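Local structure of envelopment polyprotein (Bovine Schmallenberg virus BH80/Germany/2011, 7A56) at residues G148-S153 and R297-N302; N240-A243 and K248-V251; N255-T260 and Q268-G273; N314-A319 and M324-K329. The protein probably drives fusion of the viral and host membranes during virus entry, as a class II fusion glycoprotein captured here in its trimeric postfusion state. All coordinates share one frame; numbering follows the deposited sequence.

Contact 1 (G148-S153 and R297-N302)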
loop_
_atom_site.group_PDB
_atom_site.type_symbol
_atom_site.label_atom_id
_atom_site.label_comp_id
_atom_site.label_asym_id
_atom_site.label_seq_id
_atom_site.Cartn_x
_atom_site.Cartn_y
_atom_site.Cartn_z
ATOM N N GLY A 148 3.092 33.654 11.291
ATOM C CA GLY A 148 1.904 33.009 10.775
ATOM C C GLY A 148 0.950 33.928 10.028
ATOM O O GLY A 148 0.008 33.442 9.406
ATOM N N TRP A 149 1.163 35.224 10.083
ATOM C CA TRP A 149 0.361 36.197 9.349
ATOM C C TRP A 149 1.002 36.442 7.989
ATOM O O TRP A 149 2.236 36.469 7.881
ATOM C CB TRP A 149 0.292 37.494 10.149
ATOM C CG TRP A 149 -0.497 37.355 11.393
ATOM C CD1 TRP A 149 -0.370 36.364 12.355
ATOM C CD2 TRP A 149 -1.541 38.218 11.843
ATOM N NE1 TRP A 149 -1.260 36.588 13.386
ATOM C CE2 TRP A 149 -2.008 37.701 13.085
ATOM C CE3 TRP A 149 -2.152 39.375 11.311
ATOM C CZ2 TRP A 149 -3.042 38.300 13.801
ATOM C CZ3 TRP A 149 -3.184 39.963 12.026
ATOM C CH2 TRP A 149 -3.617 39.412 13.278
ATOM N N VAL A 150 0.177 36.615 6.938
ATOM C CA VAL A 150 0.744 36.900 5.620
ATOM C C VAL A 150 0.655 38.422 5.441
ATOM O O VAL A 150 -0.150 39.105 6.083
ATOM C CB VAL A 150 0.094 36.145 4.437
ATOM C CG1 VAL A 150 0.345 34.596 4.566
ATOM C CG2 VAL A 150 -1.402 36.372 4.393
ATOM N N THR A 151 1.539 38.977 4.614
ATOM C CA THR A 151 1.589 40.446 4.480
ATOM C C THR A 151 1.010 40.929 3.158
ATOM O O THR A 151 0.838 40.184 2.191
ATOM C CB THR A 151 3.024 40.952 4.606
ATOM O OG1 THR A 151 3.820 40.280 3.634
ATOM C CG2 THR A 151 3.609 40.635 5.995
ATOM N N PHE A 152 0.727 42.242 3.115
ATOM C CA PHE A 152 0.318 42.853 1.867
ATOM C C PHE A 152 0.775 44.305 1.898
ATOM O O PHE A 152 0.934 44.889 2.970
ATOM C CB PHE A 152 -1.207 42.818 1.642
ATOM C CG PHE A 152 -2.025 43.239 2.856
ATOM C CD1 PHE A 152 -2.294 44.592 3.103
ATOM C CD2 PHE A 152 -2.559 42.261 3.718
ATOM C CE1 PHE A 152 -3.024 44.986 4.199
ATOM C CE2 PHE A 152 -3.316 42.644 4.830
ATOM C CZ PHE A 152 -3.538 44.036 5.070
ATOM N N SER A 153 1.000 44.876 0.718
ATOM C CA SER A 153 1.436 46.290 0.693
ATOM C C SER A 153 1.236 46.859 -0.708
ATOM O O SER A 153 1.214 46.123 -1.707
ATOM C CB SER A 153 2.899 46.466 1.116
ATOM O OG SER A 153 3.767 45.758 0.225
ATOM N N ARG A 297 -10.461 41.211 0.645
ATOM C CA ARG A 297 -11.513 40.272 0.270
ATOM C C ARG A 297 -11.095 38.831 0.492
ATOM O O ARG A 297 -11.950 37.936 0.410
ATOM C CB ARG A 297 -11.914 40.440 -1.198
ATOM C CG ARG A 297 -12.585 41.787 -1.527
ATOM C CD ARG A 297 -12.416 42.116 -3.040
ATOM N NE ARG A 297 -12.995 43.454 -3.290
ATOM C CZ ARG A 297 -14.282 43.710 -3.589
ATOM N NH1 ARG A 297 -15.172 42.730 -3.747
ATOM N NH2 ARG A 297 -14.686 44.972 -3.734
ATOM N N ARG A 298 -9.815 38.590 0.749
ATOM C CA ARG A 298 -9.372 37.245 1.074
ATOM C C ARG A 298 -7.987 37.394 1.670
ATOM O O ARG A 298 -7.245 38.283 1.277
ATOM C CB ARG A 298 -9.353 36.308 -0.156
ATOM C CG ARG A 298 -9.245 34.808 0.186
ATOM C CD ARG A 298 -9.425 33.955 -1.068
ATOM N NE ARG A 298 -8.250 34.068 -1.921
ATOM C CZ ARG A 298 -8.257 33.968 -3.253
ATOM N NH1 ARG A 298 -9.407 33.735 -3.895
ATOM N NH2 ARG A 298 -7.120 34.151 -3.937
ATOM N N CYS A 299 -7.668 36.557 2.661
ATOM C CA CYS A 299 -6.309 36.537 3.196
ATOM C C CYS A 299 -5.567 35.310 2.705
ATOM O O CYS A 299 -4.802 35.365 1.720
ATOM C CB CYS A 299 -6.323 36.598 4.745
ATOM S SG CYS A 299 -4.640 36.684 5.459
ATOM N N PHE A 300 -5.780 34.162 3.381
ATOM C CA PHE A 300 -5.223 32.931 2.867
ATOM C C PHE A 300 -6.092 32.403 1.728
ATOM O O PHE A 300 -7.280 32.699 1.654
ATOM C CB PHE A 300 -5.216 31.809 3.939
ATOM C CG PHE A 300 -4.407 32.100 5.218
ATOM C CD1 PHE A 300 -3.215 32.814 5.187
ATOM C CD2 PHE A 300 -4.806 31.530 6.433
ATOM C CE1 PHE A 300 -2.463 33.033 6.365
ATOM C CE2 PHE A 300 -4.063 31.760 7.619
ATOM C CZ PHE A 300 -2.889 32.479 7.581
ATOM N N ASP A 301 -5.527 31.487 0.931
ATOM C CA ASP A 301 -6.340 30.524 0.193
ATOM C C ASP A 301 -6.859 29.451 1.151
ATOM O O ASP A 301 -6.146 29.039 2.062
ATOM C CB ASP A 301 -5.527 29.815 -0.894
ATOM C CG ASP A 301 -5.023 30.775 -1.991
ATOM O OD1 ASP A 301 -5.876 31.440 -2.608
ATOM O OD2 ASP A 301 -3.796 30.800 -2.257
ATOM N N ASN A 302 -8.103 29.001 0.965
ATOM C CA ASN A 302 -8.646 27.933 1.828
ATOM C C ASN A 302 -9.412 26.970 0.943
ATOM O O ASN A 302 -10.381 27.361 0.300
ATOM C CB ASN A 302 -9.570 28.457 2.939
ATOM C CG ASN A 302 -9.958 27.356 3.983
ATOM O OD1 ASN A 302 -9.708 26.137 3.772
ATOM N ND2 ASN A 302 -10.514 27.783 5.109
#
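Val150 meets Cys299 and Phe300 in a small apolar contact where the start of strand 150-158 faces the loop between strand 293-296 and helix 305-308, its centre about 37 Å from that of the chain. The two backbones stay apart, with 7.5 Å between Val150 CA and Cys299 CA, so side chains do the bridging. The valine divides its two methyls between two partners. CG2 touches the half-cystine sulfur, 3.4 Å from Cys299 SG, while CG1 rests at the rim of the phenyl ring, 3.7 Å from Phe300 CE1. With chi1 at -65°, CG1 lies anti to the valine's own carbonyl carbon and the second methyl is left to meet the sulfur. Toward strand 150-158 Phe300 turns its edge, not a face. The same edge also meets the carbonyl of Gly148, whose O lies near the ring plane 3.6 Å from Phe300 CZ, placing weakly polarised C-H groups beside an oxygen.

Cys299 is locked in place by its disulfide to Cys179, and Cys179 in turn pairs through its backbone with Val150. The sulfur bridge therefore pins the loop to the very strand that lies beside Val150. Phe300 N adds a hydrogen bond to Asp181 OD1 on the same strand, 172-183. On the loop itself, Arg298 NH2 and Asp301 OD1 attract by charge alone at 3.3 Å.

A loop stapled by a disulfide to long antiparallel strands, with a loop phenylalanine set edge-on against the strand, is consistent with the elongated, cysteine-rich domain II of class II fusion proteins.

Contact 2 (N240-A243 and K248-V251)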
loop_
_atom_site.group_PDB
_atom_site.type_symbol
_atom_site.label_atom_id
_atom_site.label_comp_id
_atom_site.label_asym_id
_atom_site.label_seq_id
_atom_site.Cartn_x
_atom_site.Cartn_y
_atom_site.Cartn_z
ATOM N N ASN A 240 -2.104 6.937 5.932
ATOM C CA ASN A 240 -1.090 7.719 6.638
ATOM C C ASN A 240 -1.697 8.944 7.312
ATOM O O ASN A 240 -1.328 9.288 8.437
ATOM C CB ASN A 240 0.006 8.135 5.669
ATOM C CG ASN A 240 1.334 7.595 6.099
ATOM O OD1 ASN A 240 1.564 6.357 6.104
ATOM N ND2 ASN A 240 2.209 8.501 6.535
ATOM N N ILE A 241 -2.644 9.584 6.658
ATOM C CA ILE A 241 -3.310 10.760 7.220
ATOM C C ILE A 241 -4.805 10.520 7.144
ATOM O O ILE A 241 -5.312 9.999 6.153
ATOM C CB ILE A 241 -2.902 12.055 6.475
ATOM C CG1 ILE A 241 -1.439 12.365 6.821
ATOM C CG2 ILE A 241 -3.810 13.270 6.888
ATOM C CD1 ILE A 241 -0.827 13.499 6.094
ATOM N N ILE A 242 -5.512 10.936 8.177
ATOM C CA ILE A 242 -6.959 10.823 8.207
ATOM C C ILE A 242 -7.579 12.136 8.671
ATOM O O ILE A 242 -6.945 12.947 9.348
ATOM C CB ILE A 242 -7.414 9.692 9.170
ATOM C CG1 ILE A 242 -6.884 9.993 10.585
ATOM C CG2 ILE A 242 -6.965 8.340 8.610
ATOM C CD1 ILE A 242 -7.486 9.060 11.701
ATOM N N ALA A 243 -8.872 12.275 8.396
ATOM C CA ALA A 243 -9.630 13.389 8.922
ATOM C C ALA A 243 -10.823 12.803 9.658
ATOM O O ALA A 243 -11.383 11.798 9.233
ATOM C CB ALA A 243 -10.057 14.370 7.814
ATOM N N LYS A 248 -16.379 9.675 12.770
ATOM C CA LYS A 248 -16.154 8.958 11.518
ATOM C C LYS A 248 -14.824 9.357 10.885
ATOM O O LYS A 248 -14.404 10.523 10.979
ATOM C CB LYS A 248 -17.302 9.206 10.541
ATOM C CG LYS A 248 -18.613 8.638 11.082
ATOM C CD LYS A 248 -19.789 9.413 10.547
ATOM C CE LYS A 248 -20.121 9.053 9.108
ATOM N NZ LYS A 248 -21.486 8.404 9.002
ATOM N N VAL A 249 -14.198 8.386 10.199
ATOM C CA VAL A 249 -12.853 8.500 9.649
ATOM C C VAL A 249 -12.967 8.688 8.145
ATOM O O VAL A 249 -13.591 7.872 7.465
ATOM C CB VAL A 249 -11.981 7.272 10.008
ATOM C CG1 VAL A 249 -10.530 7.501 9.550
ATOM C CG2 VAL A 249 -11.973 7.069 11.502
ATOM N N TYR A 250 -12.343 9.769 7.625
ATOM C CA TYR A 250 -12.285 10.153 6.222
ATOM C C TYR A 250 -10.863 10.076 5.699
ATOM O O TYR A 250 -9.885 10.400 6.390
ATOM C CB TYR A 250 -12.786 11.612 6.003
ATOM C CG TYR A 250 -14.193 11.752 6.432
ATOM C CD1 TYR A 250 -14.497 11.904 7.784
ATOM C CD2 TYR A 250 -15.231 11.672 5.517
ATOM C CE1 TYR A 250 -15.782 11.972 8.211
ATOM C CE2 TYR A 250 -16.545 11.766 5.957
ATOM C CZ TYR A 250 -16.794 11.933 7.296
ATOM O OH TYR A 250 -18.065 12.015 7.761
ATOM N N VAL A 251 -10.755 9.688 4.452
ATOM C CA VAL A 251 -9.457 9.527 3.834
ATOM C C VAL A 251 -9.497 10.177 2.466
ATOM O O VAL A 251 -10.550 10.252 1.814
ATOM C CB VAL A 251 -9.072 8.025 3.685
ATOM C CG1 VAL A 251 -8.894 7.326 5.097
ATOM C CG2 VAL A 251 -10.151 7.319 2.888
#
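Ile242 leans over the valines of the next strand while Ala243 and Tyr250 sit together on the other face of the hairpin formed by strands 241-245 and 248-251. The isoleucine uses its gamma methyl: CG2 is 3.8 Å from Val249 CG1 and 4.1 Å from Val251 CG1, so one methyl spans the two valines flanking Tyr250. Its longer branch, through CG1, set by chi1 of 59° between the backbone N and the carbonyl carbon, carries CD1 to the same Val249 methyl at 4.0 Å. These chains meet at a slant and do not run alongside each other.

On the opposite face Ala243 CB and Tyr250 CB are 4.3 Å apart, but the phenol turns away from the alanine. The ring's edge still passes close to the first strand, with Tyr250 CD1 3.4 Å from Ala243 O and the oxygen near the ring plane. Tyr250 continues onto Leu310 and Gln312, while Ala243 packs on Ile189 and Ile254.

Their backbones form a hydrogen-bonded antiparallel pair. Ala243 N donates to Tyr250 O at 2.9 Å, and Tyr250 N returns a bond to Ala243 O at 2.8 Å, the N-H almost in line with the carbonyl.

The polar work is thus left to the main chain. The side chains contribute dispersion and burial, implying a hairpin held in register by its backbone and packed on one side by branched aliphatic groups.

Contact 3 (N255-T260 and Q268-G273)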
loop_
_atom_site.group_PDB
_atom_site.type_symbol
_atom_site.label_atom_id
_atom_site.label_comp_id
_atom_site.label_asym_id
_atom_site.label_seq_id
_atom_site.Cartn_x
_atom_site.Cartn_y
_atom_site.Cartn_z
ATOM N N ASN A 255 -3.773 17.527 3.502
ATOM C CA ASN A 255 -2.441 18.084 3.730
ATOM C C ASN A 255 -1.847 17.529 5.016
ATOM O O ASN A 255 -2.534 17.461 6.044
ATOM C CB ASN A 255 -2.499 19.649 3.863
ATOM C CG ASN A 255 -2.423 20.362 2.523
ATOM O OD1 ASN A 255 -1.405 20.350 1.830
ATOM N ND2 ASN A 255 -3.495 21.012 2.166
ATOM N N ASP A 256 -0.539 17.250 5.004
ATOM C CA ASP A 256 0.189 17.073 6.256
ATOM C C ASP A 256 0.384 18.443 6.944
ATOM O O ASP A 256 0.241 19.517 6.329
ATOM C CB ASP A 256 1.552 16.374 5.975
ATOM C CG ASP A 256 2.106 15.598 7.177
ATOM O OD1 ASP A 256 1.748 15.865 8.365
ATOM O OD2 ASP A 256 2.942 14.715 6.887
ATOM N N LEU A 257 0.665 18.403 8.248
ATOM C CA LEU A 257 0.875 19.633 9.010
ATOM C C LEU A 257 1.993 20.455 8.373
ATOM O O LEU A 257 3.070 19.926 8.042
ATOM C CB LEU A 257 1.193 19.275 10.484
ATOM C CG LEU A 257 1.440 20.489 11.415
ATOM C CD1 LEU A 257 0.183 21.376 11.572
ATOM C CD2 LEU A 257 1.900 20.021 12.793
ATOM N N GLY A 258 1.721 21.770 8.143
ATOM C CA GLY A 258 2.671 22.674 7.514
ATOM C C GLY A 258 2.580 22.791 6.005
ATOM O O GLY A 258 3.197 23.693 5.429
ATOM N N SER A 259 1.887 21.894 5.337
ATOM C CA SER A 259 1.690 21.937 3.888
ATOM C C SER A 259 0.392 22.679 3.611
ATOM O O SER A 259 -0.612 22.466 4.307
ATOM C CB SER A 259 1.596 20.513 3.301
ATOM O OG SER A 259 2.847 19.855 3.438
ATOM N N THR A 260 0.416 23.583 2.625
ATOM C CA THR A 260 -0.779 24.381 2.325
ATOM C C THR A 260 -1.201 24.205 0.859
ATOM O O THR A 260 -1.667 25.144 0.193
ATOM C CB THR A 260 -0.544 25.846 2.676
ATOM O OG1 THR A 260 0.583 26.315 1.943
ATOM C CG2 THR A 260 -0.274 26.034 4.222
ATOM N N GLN A 268 -4.773 25.589 8.779
ATOM C CA GLN A 268 -4.580 24.587 9.846
ATOM C C GLN A 268 -4.498 25.299 11.184
ATOM O O GLN A 268 -3.603 26.119 11.400
ATOM C CB GLN A 268 -3.319 23.745 9.620
ATOM C CG GLN A 268 -3.276 23.077 8.257
ATOM C CD GLN A 268 -1.917 22.483 7.917
ATOM O OE1 GLN A 268 -0.925 22.644 8.623
ATOM N NE2 GLN A 268 -1.892 21.735 6.860
ATOM N N LEU A 269 -5.441 24.990 12.073
ATOM C CA LEU A 269 -5.474 25.518 13.430
ATOM C C LEU A 269 -4.930 24.462 14.368
ATOM O O LEU A 269 -5.502 23.365 14.467
ATOM C CB LEU A 269 -6.900 25.890 13.830
ATOM C CG LEU A 269 -7.086 26.387 15.268
ATOM C CD1 LEU A 269 -6.558 27.769 15.370
ATOM C CD2 LEU A 269 -8.579 26.372 15.619
ATOM N N TYR A 270 -3.834 24.781 15.054
ATOM C CA TYR A 270 -3.247 23.840 15.997
ATOM C C TYR A 270 -2.746 24.614 17.211
ATOM O O TYR A 270 -2.990 25.819 17.360
ATOM C CB TYR A 270 -2.155 22.990 15.330
ATOM C CG TYR A 270 -0.835 23.689 15.090
ATOM C CD1 TYR A 270 -0.770 24.889 14.404
ATOM C CD2 TYR A 270 0.355 23.126 15.541
ATOM C CE1 TYR A 270 0.437 25.512 14.184
ATOM C CE2 TYR A 270 1.568 23.746 15.328
ATOM C CZ TYR A 270 1.601 24.930 14.652
ATOM O OH TYR A 270 2.816 25.533 14.452
ATOM N N SER A 271 -2.046 23.895 18.093
ATOM C CA SER A 271 -1.748 24.403 19.429
ATOM C C SER A 271 -1.106 25.778 19.372
ATOM O O SER A 271 -1.489 26.685 20.119
ATOM C CB SER A 271 -0.833 23.420 20.171
ATOM O OG SER A 271 0.396 23.186 19.483
ATOM N N GLU A 272 -0.166 25.967 18.454
ATOM C CA GLU A 272 0.660 27.163 18.442
ATOM C C GLU A 272 0.095 28.296 17.586
ATOM O O GLU A 272 0.695 29.375 17.554
ATOM C CB GLU A 272 2.070 26.795 17.975
ATOM C CG GLU A 272 2.631 25.589 18.717
ATOM C CD GLU A 272 4.131 25.652 18.852
ATOM O OE1 GLU A 272 4.617 25.698 20.001
ATOM O OE2 GLU A 272 4.818 25.677 17.806
ATOM N N GLY A 273 -1.035 28.088 16.906
ATOM C CA GLY A 273 -1.599 29.124 16.062
ATOM C C GLY A 273 -2.243 28.576 14.811
ATOM O O GLY A 273 -2.736 27.437 14.831
#
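Asp256 O is gripped by two donors that approach from opposite faces of its carbonyl plane: Gln268 NE2 at 3.1 Å and Ser259 N, also at 3.1 Å. The second bond closes a type II beta turn from Asp256 to Ser259, and the first ties that turn to strand 268-270, one arm of a tight beta hairpin. The amide nitrogen arrives from well above the carbonyl plane, 45° out of it, and so misses the lone pairs.

Gln268's other amide atom makes the better aimed bond. Its OE1 accepts from Gly258 N at 2.8 Å, in the carbonyl plane and on a lone pair, with an N-H...O angle of 169°. Reaching across with an extended chain, the glutamine fixes both ends of its amide on the turn, and Gly265 O takes a further bond from NE2. Gly258 fills the third position of the turn with positive phi (91°), as type II turns commonly require. The first corner is braced by Asp256 OD1, which accepts from Leu257 N at 2.8 Å, while OD2 forms a salt bridge with Lys191.

The turn also faces the third subunit: Asp253 OD2 of the third subunit accepts from Asp256 N and is also hydrogen-bonded to Ser259 OG.

Beyond the amide, Leu257 sends CD1 over one face of the Tyr270 ring, 4.3 Å from Tyr270 CG and offset toward the rim, while Glu272 N sits above the centre of the other face.

Contact 4 (N314-A319 and M324-K329)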
loop_
_atom_site.group_PDB
_atom_site.type_symbol
_atom_site.label_atom_id
_atom_site.label_comp_id
_atom_site.label_asym_id
_atom_site.label_seq_id
_atom_site.Cartn_x
_atom_site.Cartn_y
_atom_site.Cartn_z
ATOM N N ASN A 314 -15.628 3.221 6.123
ATOM C CA ASN A 314 -16.340 2.455 7.139
ATOM C C ASN A 314 -15.517 1.322 7.731
ATOM O O ASN A 314 -15.888 0.833 8.796
ATOM C CB ASN A 314 -17.627 1.863 6.586
ATOM C CG ASN A 314 -18.729 2.852 6.601
ATOM O OD1 ASN A 314 -19.236 3.249 5.556
ATOM N ND2 ASN A 314 -19.081 3.317 7.796
ATOM N N THR A 315 -14.395 0.939 7.118
ATOM C CA THR A 315 -13.583 -0.107 7.745
ATOM C C THR A 315 -12.765 0.433 8.898
ATOM O O THR A 315 -12.239 -0.355 9.691
ATOM C CB THR A 315 -12.660 -0.760 6.722
ATOM O OG1 THR A 315 -11.608 0.141 6.328
ATOM C CG2 THR A 315 -13.478 -1.278 5.479
ATOM N N LEU A 316 -12.654 1.770 9.036
ATOM C CA LEU A 316 -11.845 2.354 10.101
ATOM C C LEU A 316 -12.749 2.814 11.234
ATOM O O LEU A 316 -13.790 3.441 10.995
ATOM C CB LEU A 316 -11.028 3.575 9.611
ATOM C CG LEU A 316 -10.060 3.283 8.456
ATOM C CD1 LEU A 316 -9.470 4.519 7.788
ATOM C CD2 LEU A 316 -8.904 2.382 8.905
ATOM N N THR A 317 -12.302 2.588 12.464
ATOM C CA THR A 317 -13.036 3.058 13.630
ATOM C C THR A 317 -12.031 3.594 14.626
ATOM O O THR A 317 -10.886 3.138 14.700
ATOM C CB THR A 317 -13.874 1.941 14.327
ATOM O OG1 THR A 317 -13.002 0.898 14.792
ATOM C CG2 THR A 317 -14.916 1.342 13.396
ATOM N N ILE A 318 -12.460 4.580 15.387
ATOM C CA ILE A 318 -11.621 5.152 16.424
ATOM C C ILE A 318 -11.800 4.338 17.693
ATOM O O ILE A 318 -12.910 4.255 18.233
ATOM C CB ILE A 318 -11.956 6.648 16.640
ATOM C CG1 ILE A 318 -11.655 7.366 15.353
ATOM C CG2 ILE A 318 -11.145 7.148 17.782
ATOM C CD1 ILE A 318 -12.382 8.715 15.181
ATOM N N ALA A 319 -10.701 3.736 18.178
ATOM C CA ALA A 319 -10.658 3.026 19.449
ATOM C C ALA A 319 -10.204 3.899 20.621
ATOM O O ALA A 319 -10.733 3.762 21.731
ATOM C CB ALA A 319 -9.742 1.806 19.313
ATOM N N MET A 324 -3.805 8.546 20.093
ATOM C CA MET A 324 -5.075 8.022 19.585
ATOM C C MET A 324 -4.831 6.663 18.930
ATOM O O MET A 324 -3.748 6.454 18.447
ATOM C CB MET A 324 -5.684 8.970 18.541
ATOM C CG MET A 324 -7.081 8.513 18.227
ATOM S SD MET A 324 -7.981 9.378 16.980
ATOM C CE MET A 324 -7.016 9.096 15.540
ATOM N N GLU A 325 -5.836 5.788 18.822
ATOM C CA GLU A 325 -5.688 4.471 18.183
ATOM C C GLU A 325 -6.826 4.219 17.200
ATOM O O GLU A 325 -7.992 4.485 17.512
ATOM C CB GLU A 325 -5.649 3.365 19.227
ATOM C CG GLU A 325 -5.462 1.970 18.625
ATOM C CD GLU A 325 -5.033 0.928 19.652
ATOM O OE1 GLU A 325 -5.809 -0.040 19.886
ATOM O OE2 GLU A 325 -3.910 1.073 20.196
ATOM N N VAL A 326 -6.479 3.779 15.990
ATOM C CA VAL A 326 -7.459 3.453 14.966
ATOM C C VAL A 326 -7.367 1.948 14.675
ATOM O O VAL A 326 -6.260 1.370 14.611
ATOM C CB VAL A 326 -7.255 4.279 13.692
ATOM C CG1 VAL A 326 -8.255 3.893 12.556
ATOM C CG2 VAL A 326 -7.330 5.837 14.079
ATOM N N HIS A 327 -8.544 1.335 14.491
ATOM C CA HIS A 327 -8.674 -0.096 14.144
ATOM C C HIS A 327 -9.229 -0.195 12.734
ATOM O O HIS A 327 -10.060 0.633 12.337
ATOM C CB HIS A 327 -9.611 -0.799 15.113
ATOM C CG HIS A 327 -9.068 -0.904 16.493
ATOM N ND1 HIS A 327 -9.765 -1.486 17.525
ATOM C CD2 HIS A 327 -7.867 -0.550 17.007
ATOM C CE1 HIS A 327 -9.025 -1.485 18.616
ATOM N NE2 HIS A 327 -7.874 -0.901 18.336
ATOM N N LYS A 328 -8.716 -1.157 11.952
ATOM C CA LYS A 328 -9.194 -1.419 10.602
ATOM C C LYS A 328 -9.732 -2.855 10.543
ATOM O O LYS A 328 -9.030 -3.804 10.916
ATOM C CB LYS A 328 -8.096 -1.270 9.544
ATOM C CG LYS A 328 -8.654 -1.444 8.122
ATOM C CD LYS A 328 -7.616 -1.269 7.025
ATOM C CE LYS A 328 -8.227 -1.613 5.663
ATOM N NZ LYS A 328 -9.144 -0.513 5.136
ATOM N N LYS A 329 -10.969 -2.979 10.044
ATOM C CA LYS A 329 -11.550 -4.250 9.647
ATOM C C LYS A 329 -10.987 -4.677 8.299
ATOM O O LYS A 329 -10.960 -3.908 7.331
ATOM C CB LYS A 329 -13.066 -4.126 9.559
ATOM C CG LYS A 329 -13.697 -3.749 10.874
ATOM C CD LYS A 329 -15.214 -3.875 10.845
ATOM C CE LYS A 329 -15.896 -2.506 11.073
ATOM N NZ LYS A 329 -17.372 -2.629 11.304
#
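Strands 316-318 and 325-328 run antiparallel at 150°, with Thr317 and His327 as the hydrogen-bonded pair between the non-hydrogen-bonded pairs Leu316-Lys328 and Ile318-Val326. Thr317 and His327 exchange N-H...O bonds of 3.0 Å in each direction, Thr317 N to His327 O and His327 N to Thr317 O. Further bonds from Lys329 N to Thr315 O and from Ala319 N to Glu325 O carry the ladder outward at both ends.

On the face of Thr317 and His327, the imidazole lies flat against Ala319. The methyl CB hangs over the ring in a CH-pi contact, 3.5 Å from the His327 centroid and 15° off the normal. The ring is held from rotating by its own strand: His327 NE2 donates in the ring plane to Glu325 OE1 at 2.7 Å, a bond that would probably polarise the imidazole.

The face of Leu316, Ile318, Val326 and Lys328 is largely apolar. Leu316 CD2 rests on Lys328 CB at 3.8 Å and reaches Val326 CG1 at 4.0 Å, and from the strand end Met324 SD reaches Ile318 CG2 at 4.0 Å. Lys328 runs beside Thr315, extended until its chain bends at chi4 (76°), which brings NZ 2.8 Å from Thr315 OG1. That hydroxyl also bonds to Asp313 OD1, whose companion OD2 is a long, weak ion-pair partner of Lys328 NZ.

Across its far edge strand 325-328 pairs with strand 98-134, while strands 241-245 and 248-251 pack against the apolar face, Ile242 on Met324 and Val326, Val249 on Leu316 and Ile318.

The four contacts are spread along the long body of the molecule, with the centre of contact 4 about 3 Å from that of the chain and contact 1 farthest out. Contacts 2 and 4 are the closest pair, 10 Å between centres: their hairpins share an apolar layer in which Leu316 CD1 lies 3.6 Å from Val249 CG1 and Ile242 CD1 meets the end of Met324. Contact 3, 16 Å from contact 2 centre to centre, joins it by Ile241 CD1 packing on Asp256 CA at 3.7 Å. Contact 1 touches none of the others; contact 3 comes within about 6 Å of it, nearest atom to nearest atom. Contacts 1 and 3 both face the third subunit, whereas contacts 2 and 4 are internal to one chain.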